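AlkZ (Streptomyces sahachiroi, PDB 5UUJ) belongs to the AlkZ-like DNA glycosylase family, which is grouped with the helix-turn-helix proteins. Local coordinates at residues L95-W109 and G163-L175. Sequence-based numbering, arbitrary orientation.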
ATOM      1  N   LEU A  95      11.222   2.922  -2.794  1.00 16.97           N
ATOM      2  CA  LEU A  95      12.196   2.402  -1.843  1.00 16.74           C
ATOM      3  C   LEU A  95      13.245   3.448  -1.471  1.00 17.04           C
ATOM      4  O   LEU A  95      13.648   3.548  -0.310  1.00 16.84           O
ATOM      5  CB  LEU A  95      12.881   1.158  -2.415  1.00 16.77           C
ATOM      6  CG  LEU A  95      11.991  -0.069  -2.649  1.00 16.53           C
ATOM      7  CD1 LEU A  95      12.802  -1.194  -3.280  1.00 16.79           C
ATOM      8  CD2 LEU A  95      11.350  -0.550  -1.360  1.00 16.07           C
ATOM      9  N   SER A  96      13.682   4.225  -2.459  1.00 18.12           N
ATOM     10  CA  SER A  96      14.665   5.280  -2.235  1.00 18.04           C
ATOM     11  C   SER A  96      14.169   6.292  -1.203  1.00 20.59           C
ATOM     12  O   SER A  96      14.930   6.749  -0.350  1.00 18.07           O
ATOM     13  CB  SER A  96      14.990   5.995  -3.547  1.00 19.55           C
ATOM     14  OG  SER A  96      15.873   7.084  -3.332  1.00 23.78           O
ATOM     15  N   LEU A  97      12.888   6.630  -1.280  1.00 23.19           N
ATOM     16  CA  LEU A  97      12.305   7.599  -0.363  1.00 20.14           C
ATOM     17  C   LEU A  97      12.183   7.028   1.048  1.00 19.19           C
ATOM     18  O   LEU A  97      12.277   7.766   2.027  1.00 17.89           O
ATOM     19  CB  LEU A  97      10.936   8.056  -0.872  1.00 19.29           C
ATOM     20  CG  LEU A  97      10.878   9.487  -1.411  1.00 23.54           C
ATOM     21  CD1 LEU A  97      11.880   9.696  -2.533  1.00 21.82           C
ATOM     22  CD2 LEU A  97       9.471   9.825  -1.878  1.00 21.78           C
HETATM   23  N   MSE A  98      11.980   5.718   1.155  1.00 17.12           N
HETATM   24  CA  MSE A  98      11.913   5.072   2.462  1.00 16.75           C
HETATM   25  C   MSE A  98      13.297   5.036   3.109  1.00 16.73           C
HETATM   26  O   MSE A  98      13.436   5.285   4.304  1.00 16.76           O
HETATM   27  CB  MSE A  98      11.350   3.650   2.351  1.00 16.30           C
HETATM   28  CG  MSE A  98       9.920   3.562   1.829  1.00 16.27           C
HETATM   29 SE   MSE A  98       8.673   4.763   2.733  1.00 19.97          SE
HETATM   30  CE  MSE A  98       9.029   4.244   4.583  1.00 16.50           C
ATOM     31  N   ALA A  99      14.317   4.721   2.318  1.00 16.77           N
ATOM     32  CA  ALA A  99      15.689   4.719   2.813  1.00 16.99           C
ATOM     33  C   ALA A  99      16.086   6.114   3.287  1.00 17.23           C
ATOM     34  O   ALA A  99      16.850   6.264   4.240  1.00 21.41           O
ATOM     35  CB  ALA A  99      16.646   4.231   1.735  1.00 16.95           C
ATOM     36  N   ASN A 100      15.547   7.132   2.627  1.00 17.67           N
ATOM     37  CA  ASN A 100      15.856   8.517   2.959  1.00 19.44           C
ATOM     38  C   ASN A 100      15.394   8.907   4.367  1.00 18.56           C
ATOM     39  O   ASN A 100      15.933   9.837   4.960  1.00 18.71           O
ATOM     40  CB  ASN A 100      15.227   9.454   1.922  1.00 18.87           C
ATOM     41  CG  ASN A 100      15.494  10.922   2.218  1.00 19.66           C
ATOM     42  OD1 ASN A 100      16.623  11.394   2.096  1.00 20.02           O
ATOM     43  ND2 ASN A 100      14.449  11.651   2.596  1.00 21.74           N
ATOM     44  N   THR A 101      14.407   8.195   4.908  1.00 18.53           N
ATOM     45  CA  THR A 101      13.903   8.508   6.246  1.00 18.06           C
ATOM     46  C   THR A 101      14.942   8.184   7.315  1.00 19.17           C
ATOM     47  O   THR A 101      14.918   8.765   8.399  1.00 24.61           O
ATOM     48  CB  THR A 101      12.604   7.742   6.575  1.00 18.68           C
ATOM     49  OG1 THR A 101      12.878   6.339   6.694  1.00 18.89           O
ATOM     50  CG2 THR A 101      11.551   7.977   5.504  1.00 18.70           C
ATOM     51  N   GLY A 102      15.845   7.257   7.003  1.00 20.75           N
ATOM     52  CA  GLY A 102      16.915   6.880   7.915  1.00 22.70           C
ATOM     53  C   GLY A 102      16.415   6.507   9.297  1.00 21.01           C
ATOM     54  O   GLY A 102      16.999   6.904  10.305  1.00 19.83           O
ATOM     55  N   SER A 103      15.324   5.748   9.339  1.00 17.14           N
ATOM     56  CA  SER A 103      14.682   5.380  10.595  1.00 19.88           C
ATOM     57  C   SER A 103      15.597   4.551  11.492  1.00 19.52           C
ATOM     58  O   SER A 103      15.506   4.620  12.718  1.00 18.98           O
ATOM     59  CB  SER A 103      13.398   4.601  10.323  1.00 17.14           C
ATOM     60  OG  SER A 103      13.690   3.359   9.710  1.00 21.20           O
ATOM     61  N   TRP A 104      16.470   3.764  10.874  1.00 20.17           N
ATOM     62  CA  TRP A 104      17.344   2.864  11.610  1.00 16.72           C
ATOM     63  C   TRP A 104      18.549   3.595  12.200  1.00 17.80           C
ATOM     64  O   TRP A 104      19.346   3.006  12.930  1.00 18.77           O
ATOM     65  CB  TRP A 104      17.814   1.724  10.705  1.00 16.39           C
ATOM     66  CG  TRP A 104      18.742   2.171   9.617  1.00 17.60           C
ATOM     67  CD1 TRP A 104      20.108   2.149   9.645  1.00 19.06           C
ATOM     68  CD2 TRP A 104      18.377   2.714   8.341  1.00 19.27           C
ATOM     69  NE1 TRP A 104      20.615   2.642   8.467  1.00 17.59           N
ATOM     70  CE2 TRP A 104      19.574   2.995   7.650  1.00 19.20           C
ATOM     71  CE3 TRP A 104      17.156   2.985   7.714  1.00 16.26           C
ATOM     72  CZ2 TRP A 104      19.585   3.538   6.366  1.00 16.48           C
ATOM     73  CZ3 TRP A 104      17.169   3.527   6.440  1.00 18.79           C
ATOM     74  CH2 TRP A 104      18.377   3.796   5.778  1.00 17.39           C
ATOM     75  N   LEU A 105      18.678   4.881  11.883  1.00 17.09           N
ATOM     76  CA  LEU A 105      19.772   5.692  12.406  1.00 17.33           C
ATOM     77  C   LEU A 105      19.434   6.258  13.783  1.00 19.43           C
ATOM     78  O   LEU A 105      20.319   6.715  14.508  1.00 18.85           O
ATOM     79  CB  LEU A 105      20.100   6.837  11.446  1.00 17.68           C
ATOM     80  CG  LEU A 105      20.598   6.456  10.050  1.00 18.00           C
ATOM     81  CD1 LEU A 105      20.848   7.712   9.236  1.00 17.64           C
ATOM     82  CD2 LEU A 105      21.861   5.607  10.125  1.00 17.71           C
ATOM     83  N   LYS A 106      18.154   6.233  14.139  1.00 23.70           N
ATOM     84  CA  LYS A 106      17.723   6.790  15.413  1.00 27.45           C
ATOM     85  C   LYS A 106      18.198   5.915  16.572  1.00 24.19           C
ATOM     86  O   LYS A 106      18.155   4.689  16.477  1.00 23.20           O
ATOM     87  CB  LYS A 106      16.200   6.940  15.446  1.00 24.52           C
ATOM     88  CG  LYS A 106      15.683   8.028  14.506  1.00 26.67           C
ATOM     89  CD  LYS A 106      14.264   8.481  14.844  1.00 29.12           C
ATOM     90  CE  LYS A 106      13.204   7.635  14.158  1.00 34.55           C
ATOM     91  NZ  LYS A 106      11.892   8.346  14.088  1.00 37.40           N
ATOM     92  N   PRO A 107      18.674   6.544  17.664  1.00 21.55           N
ATOM     93  CA  PRO A 107      19.059   5.796  18.868  1.00 19.61           C
ATOM     94  C   PRO A 107      17.999   4.784  19.309  1.00 19.74           C
ATOM     95  O   PRO A 107      18.347   3.661  19.668  1.00 19.64           O
ATOM     96  CB  PRO A 107      19.234   6.900  19.915  1.00 21.64           C
ATOM     97  CG  PRO A 107      19.684   8.081  19.124  1.00 20.25           C
ATOM     98  CD  PRO A 107      18.984   7.982  17.793  1.00 20.16           C
ATOM     99  N   SER A 108      16.729   5.176  19.262  1.00 20.10           N
ATOM    100  CA  SER A 108      15.638   4.301  19.681  1.00 22.54           C
ATOM    101  C   SER A 108      15.591   3.005  18.860  1.00 19.72           C
ATOM    102  O   SER A 108      15.296   1.940  19.395  1.00 20.26           O
ATOM    103  CB  SER A 108      14.295   5.039  19.586  1.00 23.30           C
ATOM    104  OG  SER A 108      14.060   5.535  18.278  1.00 25.23           O
ATOM    105  N   TRP A 109      15.890   3.096  17.567  1.00 19.00           N
ATOM    106  CA  TRP A 109      15.929   1.913  16.709  1.00 18.44           C
ATOM    107  C   TRP A 109      17.104   1.011  17.076  1.00 18.34           C
ATOM    108  O   TRP A 109      16.971  -0.212  17.120  1.00 18.36           O
ATOM    109  CB  TRP A 109      16.024   2.317  15.238  1.00 17.85           C
ATOM    110  CG  TRP A 109      15.734   1.199  14.280  1.00 17.42           C
ATOM    111  CD1 TRP A 109      14.530   0.904  13.708  1.00 17.35           C
ATOM    112  CD2 TRP A 109      16.668   0.235  13.769  1.00 17.10           C
ATOM    113  NE1 TRP A 109      14.655  -0.184  12.877  1.00 17.00           N
ATOM    114  CE2 TRP A 109      15.955  -0.613  12.897  1.00 16.89           C
ATOM    115  CE3 TRP A 109      18.036   0.008  13.965  1.00 17.05           C
ATOM    116  CZ2 TRP A 109      16.564  -1.672  12.224  1.00 16.71           C
ATOM    117  CZ3 TRP A 109      18.636  -1.044  13.295  1.00 16.86           C
ATOM    118  CH2 TRP A 109      17.901  -1.870  12.435  1.00 17.91           C
ATOM    119  N   GLY A 163      12.365  -9.229  11.518  1.00 44.16           N
ATOM    120  CA  GLY A 163      11.322  -8.430  10.903  1.00 44.14           C
ATOM    121  C   GLY A 163      11.638  -6.948  10.894  1.00 39.02           C
ATOM    122  O   GLY A 163      11.239  -6.225   9.982  1.00 36.11           O
ATOM    123  N   SER A 164      12.362  -6.496  11.912  1.00 34.05           N
ATOM    124  CA  SER A 164      12.718  -5.089  12.038  1.00 32.97           C
ATOM    125  C   SER A 164      14.021  -4.768  11.300  1.00 29.84           C
ATOM    126  O   SER A 164      14.147  -3.720  10.667  1.00 22.41           O
ATOM    127  CB  SER A 164      12.843  -4.716  13.516  1.00 31.44           C
ATOM    128  OG  SER A 164      13.144  -3.341  13.668  1.00 39.98           O
ATOM    129  N   VAL A 165      14.982  -5.682  11.380  1.00 24.81           N
ATOM    130  CA  VAL A 165      16.313  -5.457  10.829  1.00 23.62           C
ATOM    131  C   VAL A 165      16.334  -5.542   9.302  1.00 21.84           C
ATOM    132  O   VAL A 165      17.178  -4.928   8.654  1.00 20.50           O
ATOM    133  CB  VAL A 165      17.321  -6.476  11.421  1.00 28.28           C
ATOM    134  CG1 VAL A 165      18.690  -6.366  10.755  1.00 25.42           C
ATOM    135  CG2 VAL A 165      17.455  -6.268  12.920  1.00 27.15           C
ATOM    136  N   LEU A 166      15.401  -6.295   8.729  1.00 23.18           N
ATOM    137  CA  LEU A 166      15.381  -6.505   7.285  1.00 24.61           C
ATOM    138  C   LEU A 166      14.891  -5.278   6.519  1.00 19.45           C
ATOM    139  O   LEU A 166      15.121  -5.158   5.317  1.00 17.99           O
ATOM    140  CB  LEU A 166      14.499  -7.715   6.934  1.00 24.90           C
ATOM    141  CG  LEU A 166      12.988  -7.618   7.200  1.00 24.05           C
ATOM    142  CD1 LEU A 166      12.242  -6.929   6.067  1.00 26.66           C
ATOM    143  CD2 LEU A 166      12.386  -8.997   7.430  1.00 25.14           C
ATOM    144  N   LYS A 167      14.203  -4.370   7.204  1.00 19.11           N
ATOM    145  CA  LYS A 167      13.510  -3.286   6.512  1.00 17.87           C
ATOM    146  C   LYS A 167      14.460  -2.279   5.849  1.00 16.91           C
ATOM    147  O   LYS A 167      14.234  -1.894   4.701  1.00 15.47           O
ATOM    148  CB  LYS A 167      12.555  -2.582   7.480  1.00 18.55           C
ATOM    149  CG  LYS A 167      11.446  -3.507   7.953  1.00 20.07           C
ATOM    150  CD  LYS A 167      10.309  -2.776   8.642  1.00 20.90           C
ATOM    151  CE  LYS A 167       9.244  -3.768   9.088  1.00 22.54           C
ATOM    152  NZ  LYS A 167       8.050  -3.108   9.662  1.00 25.65           N
ATOM    153  N   PRO A 168      15.523  -1.851   6.554  1.00 18.35           N
ATOM    154  CA  PRO A 168      16.513  -1.017   5.859  1.00 23.26           C
ATOM    155  C   PRO A 168      17.089  -1.700   4.620  1.00 17.52           C
ATOM    156  O   PRO A 168      17.357  -1.041   3.613  1.00 14.05           O
ATOM    157  CB  PRO A 168      17.602  -0.808   6.915  1.00 18.69           C
ATOM    158  CG  PRO A 168      16.902  -0.950   8.212  1.00 19.96           C
ATOM    159  CD  PRO A 168      15.787  -1.931   8.000  1.00 17.87           C
ATOM    160  N   LEU A 169      17.270  -3.014   4.701  1.00 15.74           N
ATOM    161  CA  LEU A 169      17.798  -3.783   3.580  1.00 15.58           C
ATOM    162  C   LEU A 169      16.797  -3.802   2.431  1.00 21.01           C
ATOM    163  O   LEU A 169      17.176  -3.677   1.266  1.00 14.57           O
ATOM    164  CB  LEU A 169      18.136  -5.211   4.014  1.00 19.14           C
ATOM    165  CG  LEU A 169      19.543  -5.464   4.563  1.00 27.99           C
ATOM    166  CD1 LEU A 169      19.916  -4.468   5.639  1.00 21.10           C
ATOM    167  CD2 LEU A 169      19.645  -6.882   5.106  1.00 29.48           C
ATOM    168  N   ALA A 170      15.518  -3.957   2.762  1.00 15.48           N
ATOM    169  CA  ALA A 170      14.469  -3.921   1.752  1.00 17.45           C
ATOM    170  C   ALA A 170      14.464  -2.554   1.082  1.00 15.39           C
ATOM    171  O   ALA A 170      14.431  -2.454  -0.140  1.00 13.82           O
ATOM    172  CB  ALA A 170      13.111  -4.223   2.370  1.00 16.51           C
ATOM    173  N   TRP A 171      14.524  -1.504   1.895  1.00 15.30           N
ATOM    174  CA  TRP A 171      14.497  -0.135   1.394  1.00 13.17           C
ATOM    175  C   TRP A 171      15.706   0.183   0.522  1.00 15.54           C
ATOM    176  O   TRP A 171      15.614   1.004  -0.389  1.00 15.35           O
ATOM    177  CB  TRP A 171      14.429   0.853   2.559  1.00 13.12           C
ATOM    178  CG  TRP A 171      13.145   0.798   3.325  1.00 13.74           C
ATOM    179  CD1 TRP A 171      11.980   0.195   2.942  1.00 14.11           C
ATOM    180  CD2 TRP A 171      12.895   1.367   4.613  1.00 14.32           C
ATOM    181  NE1 TRP A 171      11.021   0.361   3.909  1.00 14.87           N
ATOM    182  CE2 TRP A 171      11.557   1.076   4.946  1.00 15.03           C
ATOM    183  CE3 TRP A 171      13.671   2.100   5.513  1.00 14.51           C
ATOM    184  CZ2 TRP A 171      10.982   1.490   6.146  1.00 15.96           C
ATOM    185  CZ3 TRP A 171      13.097   2.511   6.702  1.00 15.44           C
ATOM    186  CH2 TRP A 171      11.768   2.204   7.008  1.00 16.16           C
ATOM    187  N   ARG A 172      16.835  -0.462   0.801  1.00 16.77           N
ATOM    188  CA  ARG A 172      18.045  -0.252   0.007  1.00 15.20           C
ATOM    189  C   ARG A 172      18.055  -1.143  -1.235  1.00 15.40           C
ATOM    190  O   ARG A 172      18.922  -1.008  -2.095  1.00 16.61           O
ATOM    191  CB  ARG A 172      19.293  -0.497   0.855  1.00 15.48           C
ATOM    192  CG  ARG A 172      19.751   0.749   1.595  1.00 20.26           C
ATOM    193  CD  ARG A 172      20.634   0.426   2.783  1.00 17.64           C
ATOM    194  NE  ARG A 172      21.223   1.634   3.349  1.00 16.26           N
ATOM    195  CZ  ARG A 172      22.170   1.642   4.281  1.00 18.88           C
ATOM    196  NH1 ARG A 172      22.649   0.504   4.769  1.00 21.68           N
ATOM    197  NH2 ARG A 172      22.642   2.796   4.727  1.00 16.08           N
ATOM    198  N   GLY A 173      17.083  -2.047  -1.322  1.00 16.33           N
ATOM    199  CA  GLY A 173      16.897  -2.867  -2.506  1.00 16.25           C
ATOM    200  C   GLY A 173      17.800  -4.081  -2.609  1.00 17.04           C
ATOM    201  O   GLY A 173      18.058  -4.555  -3.713  1.00 17.33           O
ATOM    202  N   VAL A 174      18.272  -4.593  -1.474  1.00 19.10           N
ATOM    203  CA  VAL A 174      19.146  -5.765  -1.480  1.00 18.25           C
ATOM    204  C   VAL A 174      18.403  -7.036  -1.079  1.00 17.98           C
ATOM    205  O   VAL A 174      18.992  -8.115  -1.058  1.00 18.71           O
ATOM    206  CB  VAL A 174      20.368  -5.580  -0.544  1.00 20.48           C
ATOM    207  CG1 VAL A 174      21.203  -4.391  -0.994  1.00 19.90           C
ATOM    208  CG2 VAL A 174      19.942  -5.417   0.910  1.00 19.15           C
ATOM    209  N   LEU A 175      17.116  -6.922  -0.762  1.00 19.65           N
ATOM    210  CA  LEU A 175      16.314  -8.114  -0.508  1.00 19.79           C
ATOM    211  C   LEU A 175      14.838  -7.893  -0.792  1.00 18.94           C
ATOM    212  O   LEU A 175      14.320  -6.779  -0.699  1.00 16.76           O
ATOM    213  CB  LEU A 175      16.502  -8.611   0.939  1.00 22.44           C
ATOM    214  CG  LEU A 175      15.917  -7.900   2.168  1.00 22.37           C
ATOM    215  CD1 LEU A 175      14.427  -8.116   2.349  1.00 26.23           C
ATOM    216  CD2 LEU A 175      16.633  -8.407   3.407  1.00 26.24           C
TER
HETATM  217  O   HOH W   1      12.578  -1.266  11.265  1.00 19.97           O
HETATM  218  O   HOH W   2      14.187  -1.816  15.836  1.00 37.52           O
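Three tryptophans, Trp-104, Trp-109 and Trp-171, fill a helix-helix packing interface in this AlkZ-like fold, where helix 162-172 lies against helix 91-100 and against the turn at 103-105 and the start of helix 107-113. The axes of 95-100 and 163-172 approach to 8.2 Å at 134°. Trp-171 extends from helix 162-172 against helix 91-100, its broad flat ring packed on both faces, by Met-98 CB and by Lys-167 O. Met-98, a selenomethionine, makes a CH-pi contact through CB, 3.4 Å from the centroid of the five-membered ring. Bends at chi2 and chi3 fold its chain back, bringing CE to 3.7 Å from Trp-171 CZ2. Ala-99, whose short side chain fits beside Trp-171 CB, packs CB on CB at 4.1 Å, and Leu-95 CD2 lies 4.4 Å from Trp-171 CD1. At the ring's edge Ser-103 OG comes within 3.2 Å of CZ3, while the indole NE1 is satisfied by Ala-78 O. The Trp-104 ring, its CG set between backbone N and carbonyl carbon (chi1 68°), turns its CZ3 to the Trp-171 edge and lays one face on Pro-168 CB, a rigid apolar surface. Arg-172 reaches out on an extended chain and presents a guanidinium face to Trp-104 CZ2, the two planes 74° apart; its NH1 forms a salt bridge with Asp-121. Farther along, polar groups join the segments through water. Trp-109 packs the centre of one ring face on Trp-104 CB and directs its edge toward Ser-164, where one water accepts from Trp-109 NE1 at 2.8 Å and donates to Ser-164 O at 3.0 Å.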